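Local coordinates for Esterase/lipase-like protein (Caldicellulosiruptor lactoaceticus 6A, PDB 6A6O) that hydrolyses both acetyl esters and beta-1,4-linked xylosides, acting as a bifunctional acetyl esterase and xylosidase, at residues Leu54-Val59 with Arg111-Phe116; Ser86-Asn91 with Leu120-Asn125; Pro164-Leu169 with Glu277-Ile282. All blocks are in the same frame, centred on the assembly; numbering follows the deposited sequence.

Contact 1 (Leu54-Val59 with Arg111-Phe116); sequences LPCIIV and RLVRYF
Val113 packs against Cys56 and Ile58, and these two pairs make up the direct contact between strand 54-60 and helix 101-115. The packing is apolar and divided between the two methyls of the valine. CG2 of Val113 meets CD1 of Ile58 tip to tip at 3.8 Å. CG1 of Val113 lies 4.0 Å from SG of Cys56. The valine's chi1 of 174° sets CG1 trans to its own nitrogen and CG2 trans to its carbonyl carbon, and each branch finds a different strand residue. Ile58 reaches out because its chain is extended at chi2 (171°), which carries CD1 away from the strand backbone. Cys56 turns its sulfur to the valine with chi1 at 167°, beside its own carbonyl carbon. Cys56 and Ile58 are two residues apart and face the helix from the same side of the strand. All three touching residues are buried. Phe88 and Ile127, from the two neighbouring strands, also touch Val113.

Polar interactions run along the backbones. Within the helix, Tyr115 N bonds to Arg111 O at 2.8 Å and Phe116 N to Leu112 O at 3.0 Å. The strand bonds through its backbone to Ser86 on one side and Gly128 on the other.

Charged groups act away from Val113: Arg111 NH1 forms a salt bridge with Asp147 and a hydrogen bond with Val160 O, while Arg114 NE donates to Pro124 O and its NH1 reaches Ser161 O and Arg163 O.

No hydrogen bond joins the two segments. The contact is small, 97 Å² summed over both sides, and consists of van der Waals packing between methyl groups and a sulfur. No polar atom is satisfied across it; the arginines add directional bonds to neighbouring loops.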
loop_
_atom_site.group_PDB
_atom_site.type_symbol
_atom_site.label_atom_id
_atom_site.label_comp_id
_atom_site.label_asym_id
_atom_site.label_seq_id
_atom_site.Cartn_x
_atom_site.Cartn_y
_atom_site.Cartn_z
ATOM N N LEU A 54 -16.380 7.266 7.473
ATOM C CA LEU A 54 -15.016 7.250 7.978
ATOM C C LEU A 54 -14.001 7.209 6.845
ATOM O O LEU A 54 -14.274 6.654 5.778
ATOM C CB LEU A 54 -14.773 6.040 8.880
ATOM C CG LEU A 54 -15.519 6.089 10.205
ATOM C CD1 LEU A 54 -15.224 4.823 10.955
ATOM C CD2 LEU A 54 -15.086 7.301 10.995
ATOM N N PRO A 55 -12.813 7.766 7.066
ATOM C CA PRO A 55 -11.701 7.530 6.143
ATOM C C PRO A 55 -11.166 6.117 6.325
ATOM O O PRO A 55 -11.426 5.445 7.331
ATOM C CB PRO A 55 -10.669 8.578 6.573
ATOM C CG PRO A 55 -10.884 8.680 8.051
ATOM C CD PRO A 55 -12.396 8.586 8.221
ATOM N N CYS A 56 -10.408 5.665 5.325
ATOM C CA CYS A 56 -9.994 4.273 5.239
ATOM C C CYS A 56 -8.553 4.191 4.749
ATOM O O CYS A 56 -8.163 4.928 3.843
ATOM C CB CYS A 56 -10.916 3.491 4.283
ATOM S SG CYS A 56 -10.332 1.879 3.809
ATOM N N ILE A 57 -7.766 3.304 5.356
ATOM C CA ILE A 57 -6.425 2.982 4.875
ATOM C C ILE A 57 -6.353 1.484 4.617
ATOM O O ILE A 57 -6.699 0.680 5.492
ATOM C CB ILE A 57 -5.337 3.395 5.883
ATOM C CG1 ILE A 57 -5.218 4.927 5.966
ATOM C CG2 ILE A 57 -4.011 2.750 5.510
ATOM C CD1 ILE A 57 -4.519 5.560 4.745
ATOM N N ILE A 58 -5.890 1.103 3.431
ATOM C CA ILE A 58 -5.587 -0.294 3.140
ATOM C C ILE A 58 -4.102 -0.504 3.370
ATOM O O ILE A 58 -3.271 0.195 2.773
ATOM C CB ILE A 58 -5.971 -0.675 1.699
ATOM C CG1 ILE A 58 -7.426 -0.296 1.413
ATOM C CG2 ILE A 58 -5.732 -2.170 1.471
ATOM C CD1 ILE A 58 -7.801 -0.440 -0.068
ATOM N N VAL A 59 -3.770 -1.466 4.222
ATOM C CA VAL A 59 -2.398 -1.726 4.632
ATOM C C VAL A 59 -1.804 -2.804 3.738
ATOM O O VAL A 59 -2.385 -3.888 3.591
ATOM C CB VAL A 59 -2.329 -2.140 6.107
ATOM C CG1 VAL A 59 -0.887 -2.523 6.465
ATOM C CG2 VAL A 59 -2.846 -1.019 6.984
ATOM N N ARG A 111 -10.374 -0.417 -5.971
ATOM C CA ARG A 111 -11.677 -0.355 -6.640
ATOM C C ARG A 111 -12.769 -1.007 -5.799
ATOM O O ARG A 111 -13.896 -0.493 -5.714
ATOM C CB ARG A 111 -11.619 -1.050 -8.000
ATOM C CG ARG A 111 -10.609 -0.487 -8.970
ATOM C CD ARG A 111 -10.929 -1.013 -10.362
ATOM N NE ARG A 111 -9.726 -1.189 -11.173
ATOM C CZ ARG A 111 -9.179 -0.249 -11.937
ATOM N NH1 ARG A 111 -9.705 0.974 -12.004
ATOM N NH2 ARG A 111 -8.086 -0.539 -12.633
ATOM N N LEU A 112 -12.453 -2.150 -5.191
ATOM C CA LEU A 112 -13.444 -2.893 -4.412
ATOM C C LEU A 112 -13.901 -2.098 -3.197
ATOM O O LEU A 112 -15.103 -1.966 -2.940
ATOM C CB LEU A 112 -12.857 -4.231 -3.977
ATOM C CG LEU A 112 -13.782 -5.272 -3.333
ATOM C CD1 LEU A 112 -14.877 -5.654 -4.316
ATOM C CD2 LEU A 112 -12.989 -6.495 -2.912
ATOM N N VAL A 113 -12.949 -1.569 -2.422
ATOM C CA VAL A 113 -13.316 -0.798 -1.241
ATOM C C VAL A 113 -14.093 0.452 -1.640
ATOM O O VAL A 113 -15.073 0.829 -0.988
ATOM C CB VAL A 113 -12.061 -0.457 -0.415
ATOM C CG1 VAL A 113 -12.426 0.463 0.744
ATOM C CG2 VAL A 113 -11.395 -1.730 0.094
ATOM N N ARG A 114 -13.676 1.115 -2.720
ATOM C CA ARG A 114 -14.392 2.306 -3.151
ATOM C C ARG A 114 -15.793 1.950 -3.634
ATOM O O ARG A 114 -16.755 2.678 -3.358
ATOM C CB ARG A 114 -13.609 3.019 -4.251
ATOM C CG ARG A 114 -14.173 4.358 -4.633
ATOM C CD ARG A 114 -13.145 5.180 -5.418
ATOM N NE ARG A 114 -12.259 5.918 -4.520
ATOM C CZ ARG A 114 -10.933 5.978 -4.649
ATOM N NH1 ARG A 114 -10.317 5.332 -5.636
ATOM N NH2 ARG A 114 -10.224 6.684 -3.789
ATOM N N TYR A 115 -15.919 0.828 -4.345
ATOM C CA TYR A 115 -17.226 0.411 -4.850
ATOM C C TYR A 115 -18.195 0.133 -3.707
ATOM O O TYR A 115 -19.368 0.516 -3.770
ATOM C CB TYR A 115 -17.077 -0.828 -5.728
ATOM C CG TYR A 115 -18.405 -1.362 -6.231
ATOM C CD1 TYR A 115 -19.097 -0.700 -7.233
ATOM C CD2 TYR A 115 -18.963 -2.518 -5.692
ATOM C CE1 TYR A 115 -20.323 -1.182 -7.705
ATOM C CE2 TYR A 115 -20.189 -3.010 -6.154
ATOM C CZ TYR A 115 -20.858 -2.333 -7.155
ATOM O OH TYR A 115 -22.067 -2.806 -7.623
ATOM N N PHE A 116 -17.723 -0.537 -2.658
ATOM C CA PHE A 116 -18.536 -0.883 -1.505
ATOM C C PHE A 116 -18.457 0.152 -0.390
ATOM O O PHE A 116 -18.802 -0.165 0.753
ATOM C CB PHE A 116 -18.123 -2.255 -0.972
ATOM C CG PHE A 116 -18.608 -3.398 -1.808
ATOM C CD1 PHE A 116 -19.963 -3.686 -1.886
ATOM C CD2 PHE A 116 -17.712 -4.201 -2.498
ATOM C CE1 PHE A 116 -20.416 -4.742 -2.647
ATOM C CE2 PHE A 116 -18.166 -5.259 -3.270
ATOM C CZ PHE A 116 -19.512 -5.528 -3.343
#

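Contact 2 (Ser86-Asn91 with Leu120-Asn125); sequences SAFVLN and LNIDPN
Phe88 presents its ring edge to Ile122. CD1 of the isoleucine lies near the ring plane, 3.8 Å from Phe88 CE1, and the two side chains approach from opposite directions. Leu120 joins them obliquely, with its CD1 4.0 Å from Phe88 CZ. The ring leans this way because chi1 of Phe88 (-58°) puts CG trans to the carbonyl carbon. Ser86 adds a looser contact, its CB 4.4 Å from Ile122 CG1.

A water makes the polar link. It lies 2.7 Å from Ser86 OG and donates to Leu120 O at 3.0 Å. Ser86 OG also bonds to Leu48 N, so a backbone amide and a water hold the hydroxyl in this buried place.

The next shell fixes the two partners. Cys56, on the strand alongside, packs against Phe88, as do Leu43, Pro45 and Ile47. On the other segment, Asn121 has positive phi and ends the short helix 117-120 in a Schellman motif.

Further on, Asp123 shapes the corner. Its OD1 accepts from Asn125 N at 2.9 Å, with an N-H...O angle of 158°, and forms an Asx turn. The donor arrives 54° out of the carboxylate plane. Two outside bonds hold this segment: Asn121 ND2 to Lys52 O, and a salt bridge from Asp123 OD2 to Arg126 NE.

Strand 86-91, helices 101-115 and 117-120 and strand 127-132 follow one another in the chain, and strand 54-60 lies between the two longer strands. The short strand 122-123, which carries Ile122, comes on the crossover between helix 117-120 and strand 127-132. This is a beta-alpha-beta crossover that skips a strand, within the 1-2-4-3-5-6-7-8 sheet order of the alpha/beta hydrolase fold.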
loop_
_atom_site.group_PDB
_atom_site.type_symbol
_atom_site.label_atom_id
_atom_site.label_comp_id
_atom_site.label_asym_id
_atom_site.label_seq_id
_atom_site.Cartn_x
_atom_site.Cartn_y
_atom_site.Cartn_z
ATOM N N SER A 86 -10.858 3.545 9.520
ATOM C CA SER A 86 -11.184 2.163 9.201
ATOM C C SER A 86 -10.077 1.588 8.338
ATOM O O SER A 86 -9.501 2.295 7.509
ATOM C CB SER A 86 -12.515 2.073 8.462
ATOM O OG SER A 86 -13.608 2.129 9.357
ATOM N N ALA A 87 -9.773 0.308 8.525
ATOM C CA ALA A 87 -8.591 -0.242 7.880
ATOM C C ALA A 87 -8.875 -1.620 7.314
ATOM O O ALA A 87 -9.830 -2.298 7.705
ATOM C CB ALA A 87 -7.403 -0.317 8.849
ATOM N N PHE A 88 -8.020 -2.014 6.370
ATOM C CA PHE A 88 -7.980 -3.361 5.822
ATOM C C PHE A 88 -6.523 -3.775 5.702
ATOM O O PHE A 88 -5.636 -2.926 5.545
ATOM C CB PHE A 88 -8.589 -3.487 4.409
ATOM C CG PHE A 88 -10.021 -3.054 4.288
ATOM C CD1 PHE A 88 -10.356 -1.706 4.231
ATOM C CD2 PHE A 88 -11.032 -4.003 4.166
ATOM C CE1 PHE A 88 -11.680 -1.309 4.093
ATOM C CE2 PHE A 88 -12.359 -3.611 4.017
ATOM C CZ PHE A 88 -12.681 -2.268 3.982
ATOM N N VAL A 89 -6.286 -5.082 5.748
ATOM C CA VAL A 89 -5.018 -5.680 5.323
ATOM C C VAL A 89 -5.218 -6.264 3.928
ATOM O O VAL A 89 -6.133 -7.072 3.714
ATOM C CB VAL A 89 -4.552 -6.772 6.305
ATOM C CG1 VAL A 89 -3.380 -7.581 5.711
ATOM C CG2 VAL A 89 -4.164 -6.172 7.668
ATOM N N LEU A 90 -4.369 -5.869 2.968
ATOM C CA LEU A 90 -4.397 -6.488 1.643
ATOM C C LEU A 90 -3.454 -7.685 1.631
ATOM O O LEU A 90 -2.228 -7.531 1.745
ATOM C CB LEU A 90 -4.011 -5.505 0.540
ATOM C CG LEU A 90 -3.885 -6.204 -0.826
ATOM C CD1 LEU A 90 -5.256 -6.737 -1.334
ATOM C CD2 LEU A 90 -3.284 -5.243 -1.839
ATOM N N ASN A 91 -4.018 -8.881 1.470
ATOM C CA ASN A 91 -3.216 -10.086 1.309
ATOM C C ASN A 91 -3.110 -10.350 -0.186
ATOM O O ASN A 91 -3.901 -11.087 -0.775
ATOM C CB ASN A 91 -3.810 -11.248 2.091
ATOM C CG ASN A 91 -3.507 -11.139 3.563
ATOM O OD1 ASN A 91 -2.375 -10.840 3.949
ATOM N ND2 ASN A 91 -4.519 -11.363 4.402
ATOM N N LEU A 120 -19.804 -0.131 3.505
ATOM C CA LEU A 120 -18.830 -0.203 4.588
ATOM C C LEU A 120 -18.730 1.083 5.399
ATOM O O LEU A 120 -17.886 1.155 6.297
ATOM C CB LEU A 120 -17.446 -0.552 4.032
ATOM C CG LEU A 120 -17.289 -1.804 3.173
ATOM C CD1 LEU A 120 -16.179 -1.593 2.146
ATOM C CD2 LEU A 120 -16.984 -3.012 4.030
ATOM N N ASN A 121 -19.548 2.097 5.095
ATOM C CA ASN A 121 -19.551 3.366 5.826
ATOM C C ASN A 121 -18.207 4.085 5.698
ATOM O O ASN A 121 -17.697 4.672 6.658
ATOM C CB ASN A 121 -19.924 3.162 7.299
ATOM C CG ASN A 121 -20.201 4.465 8.015
ATOM O OD1 ASN A 121 -20.702 5.420 7.419
ATOM N ND2 ASN A 121 -19.855 4.520 9.298
ATOM N N ILE A 122 -17.634 4.051 4.494
ATOM C CA ILE A 122 -16.335 4.653 4.205
ATOM C C ILE A 122 -16.515 5.783 3.198
ATOM O O ILE A 122 -17.311 5.668 2.261
ATOM C CB ILE A 122 -15.357 3.589 3.667
ATOM C CG1 ILE A 122 -14.894 2.677 4.805
ATOM C CG2 ILE A 122 -14.183 4.233 2.928
ATOM C CD1 ILE A 122 -14.344 1.368 4.320
ATOM N N ASP A 123 -15.776 6.870 3.395
ATOM C CA ASP A 123 -15.763 7.974 2.439
ATOM C C ASP A 123 -15.000 7.537 1.197
ATOM O O ASP A 123 -13.801 7.236 1.296
ATOM C CB ASP A 123 -15.121 9.190 3.092
ATOM C CG ASP A 123 -15.088 10.421 2.193
ATOM O OD1 ASP A 123 -15.447 10.356 0.995
ATOM O OD2 ASP A 123 -14.697 11.486 2.716
ATOM N N PRO A 124 -15.641 7.452 0.023
ATOM C CA PRO A 124 -14.914 6.986 -1.171
ATOM C C PRO A 124 -13.820 7.944 -1.615
ATOM O O PRO A 124 -12.950 7.554 -2.408
ATOM C CB PRO A 124 -16.019 6.861 -2.231
ATOM C CG PRO A 124 -17.026 7.888 -1.817
ATOM C CD PRO A 124 -17.023 7.864 -0.298
ATOM N N ASN A 125 -13.823 9.176 -1.117
ATOM C CA ASN A 125 -12.769 10.131 -1.427
ATOM C C ASN A 125 -11.724 10.228 -0.329
ATOM O O ASN A 125 -10.868 11.112 -0.383
ATOM C CB ASN A 125 -13.376 11.498 -1.717
ATOM C CG ASN A 125 -14.261 11.462 -2.939
ATOM O OD1 ASN A 125 -13.841 10.979 -3.988
ATOM N ND2 ASN A 125 -15.499 11.928 -2.802
HETATM O O HOH W 1 -16.125 2.465 8.308
#

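Contact 3 (Pro164-Leu169 with Glu277-Ile282); sequences PDCIVL and ESIGFI
OD2 of Asp165, the residue just before Cys166, is gripped by two groups: Arg114 NH2 in a salt bridge and the backbone N of Ile127 in a hydrogen bond. This anchors the turn that leads into strand 167-170.

Cys166 then places its sulfur over one face of Phe281. SG of Cys166 is 3.9 Å from the centroid of the Phe281 ring and 19° off the ring normal, displaced toward the rim, with CE1 its nearest ring atom. It is a Cys sulfur-aromatic contact. Chi1 of Cys166 (73°) wedges SG between the backbone nitrogen and the carbonyl carbon. Ile279 meets the other part of the cysteine, its CD1 3.8 Å from Cys166 CB.

Gly280, with positive phi, closes helix 268-278 in a Schellman motif and lies between the two touching residues. Gly280 N bonds to Glu277 O at 3.1 Å. The Phe281 ring also packs on Pro55, Ile57 and Phe276, and Trp275 of the same helix as Phe276 touches Cys166.

No hydrogen bond crosses between the segments. Arg114 fixes the Asp165 end and Arg126 NH1 the Phe281 carbonyl, each separately. Across the contact itself, a polarisable sulfur and two hydrophobic side chains contribute to packing the C-terminal tail against the sheet.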
loop_
_atom_site.group_PDB
_atom_site.type_symbol
_atom_site.label_atom_id
_atom_site.label_comp_id
_atom_site.label_asym_id
_atom_site.label_seq_id
_atom_site.Cartn_x
_atom_site.Cartn_y
_atom_site.Cartn_z
ATOM N N PRO A 164 -5.537 5.879 -5.045
ATOM C CA PRO A 164 -5.675 6.168 -3.615
ATOM C C PRO A 164 -5.679 7.669 -3.367
ATOM O O PRO A 164 -5.096 8.455 -4.120
ATOM C CB PRO A 164 -4.448 5.485 -2.994
ATOM C CG PRO A 164 -3.416 5.514 -4.068
ATOM C CD PRO A 164 -4.178 5.427 -5.404
ATOM N N ASP A 165 -6.365 8.073 -2.298
ATOM C CA ASP A 165 -6.457 9.486 -1.970
ATOM C C ASP A 165 -5.259 9.985 -1.162
ATOM O O ASP A 165 -5.087 11.196 -1.019
ATOM C CB ASP A 165 -7.771 9.739 -1.236
ATOM C CG ASP A 165 -8.968 9.467 -2.120
ATOM O OD1 ASP A 165 -9.058 10.110 -3.188
ATOM O OD2 ASP A 165 -9.791 8.585 -1.778
ATOM N N CYS A 166 -4.433 9.079 -0.643
ATOM C CA CYS A 166 -3.152 9.416 -0.027
ATOM C C CYS A 166 -2.332 8.137 0.027
ATOM O O CYS A 166 -2.871 7.033 -0.103
ATOM C CB CYS A 166 -3.318 10.031 1.374
ATOM S SG CYS A 166 -3.825 8.867 2.694
ATOM N N ILE A 167 -1.020 8.298 0.231
ATOM C CA ILE A 167 -0.070 7.188 0.249
ATOM C C ILE A 167 0.838 7.344 1.463
ATOM O O ILE A 167 1.378 8.430 1.693
ATOM C CB ILE A 167 0.805 7.173 -1.018
ATOM C CG1 ILE A 167 -0.036 7.073 -2.291
ATOM C CG2 ILE A 167 1.791 6.037 -0.951
ATOM C CD1 ILE A 167 0.793 7.419 -3.531
ATOM N N VAL A 168 1.036 6.262 2.214
ATOM C CA VAL A 168 2.013 6.238 3.302
ATOM C C VAL A 168 3.024 5.140 2.992
ATOM O O VAL A 168 2.643 3.985 2.778
ATOM C CB VAL A 168 1.359 6.004 4.670
ATOM C CG1 VAL A 168 2.442 5.972 5.764
ATOM C CG2 VAL A 168 0.318 7.090 4.952
ATOM N N LEU A 169 4.304 5.500 2.961
ATOM C CA LEU A 169 5.366 4.583 2.567
ATOM C C LEU A 169 6.326 4.431 3.730
ATOM O O LEU A 169 6.900 5.420 4.192
ATOM C CB LEU A 169 6.115 5.098 1.338
ATOM C CG LEU A 169 5.217 5.332 0.128
ATOM C CD1 LEU A 169 6.044 5.933 -1.012
ATOM C CD2 LEU A 169 4.518 4.021 -0.325
ATOM N N GLU A 277 -4.179 14.413 9.751
ATOM C CA GLU A 277 -4.974 15.579 10.116
ATOM C C GLU A 277 -4.664 16.757 9.198
ATOM O O GLU A 277 -5.576 17.450 8.738
ATOM C CB GLU A 277 -4.727 15.930 11.578
ATOM C CG GLU A 277 -5.456 17.156 12.083
ATOM C CD GLU A 277 -4.950 17.569 13.452
ATOM O OE1 GLU A 277 -5.372 16.955 14.455
ATOM O OE2 GLU A 277 -4.094 18.473 13.514
ATOM N N SER A 278 -3.382 16.976 8.890
ATOM C CA SER A 278 -2.998 18.132 8.086
ATOM C C SER A 278 -3.605 18.084 6.690
ATOM O O SER A 278 -3.921 19.132 6.123
ATOM C CB SER A 278 -1.476 18.222 7.976
ATOM O OG SER A 278 -1.022 17.418 6.898
ATOM N N ILE A 279 -3.769 16.888 6.109
ATOM C CA ILE A 279 -4.304 16.790 4.752
ATOM C C ILE A 279 -5.817 16.629 4.742
ATOM O O ILE A 279 -6.400 16.452 3.666
ATOM C CB ILE A 279 -3.662 15.630 3.951
ATOM C CG1 ILE A 279 -4.044 14.268 4.550
ATOM C CG2 ILE A 279 -2.134 15.795 3.872
ATOM C CD1 ILE A 279 -3.549 13.058 3.737
ATOM N N GLY A 280 -6.464 16.684 5.902
ATOM C CA GLY A 280 -7.901 16.532 5.978
ATOM C C GLY A 280 -8.386 15.103 5.951
ATOM O O GLY A 280 -9.588 14.872 5.767
ATOM N N PHE A 281 -7.487 14.133 6.125
ATOM C CA PHE A 281 -7.889 12.733 6.121
ATOM C C PHE A 281 -8.643 12.371 7.391
ATOM O O PHE A 281 -9.575 11.560 7.357
ATOM C CB PHE A 281 -6.654 11.847 5.961
ATOM C CG PHE A 281 -6.925 10.553 5.263
ATOM C CD1 PHE A 281 -7.181 10.532 3.906
ATOM C CD2 PHE A 281 -6.914 9.361 5.964
ATOM C CE1 PHE A 281 -7.422 9.337 3.252
ATOM C CE2 PHE A 281 -7.153 8.163 5.316
ATOM C CZ PHE A 281 -7.406 8.156 3.959
ATOM N N ILE A 282 -8.230 12.931 8.526
ATOM C CA ILE A 282 -8.955 12.785 9.779
ATOM C C ILE A 282 -9.158 14.170 10.379
ATOM O O ILE A 282 -8.554 15.156 9.951
ATOM C CB ILE A 282 -8.231 11.864 10.781
ATOM C CG1 ILE A 282 -6.891 12.468 11.179
ATOM C CG2 ILE A 282 -8.054 10.464 10.196
ATOM C CD1 ILE A 282 -6.091 11.577 12.108
#

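Contacts 1 and 2 lie side by side, with centres about 3 Å apart. Contact 3 lies about 13 Å from each, centre to centre. All three reach the same mixed sheet, whose strands 86-91, 54-60, 127-132 and 167-170 are neighbours in that order. The segments of contacts 1 and 2 alternate along the chain; contact 3 follows both and brings back the C-terminal end. Strand 54-60 is shared: Cys56 and Ile58 face contact 1, while Pro55 and Ile57 face the tail of contact 3. The sheet is packed on both faces close to strand 127-132, which leads into a GxSxG sequence, consistent with a nucleophile elbow.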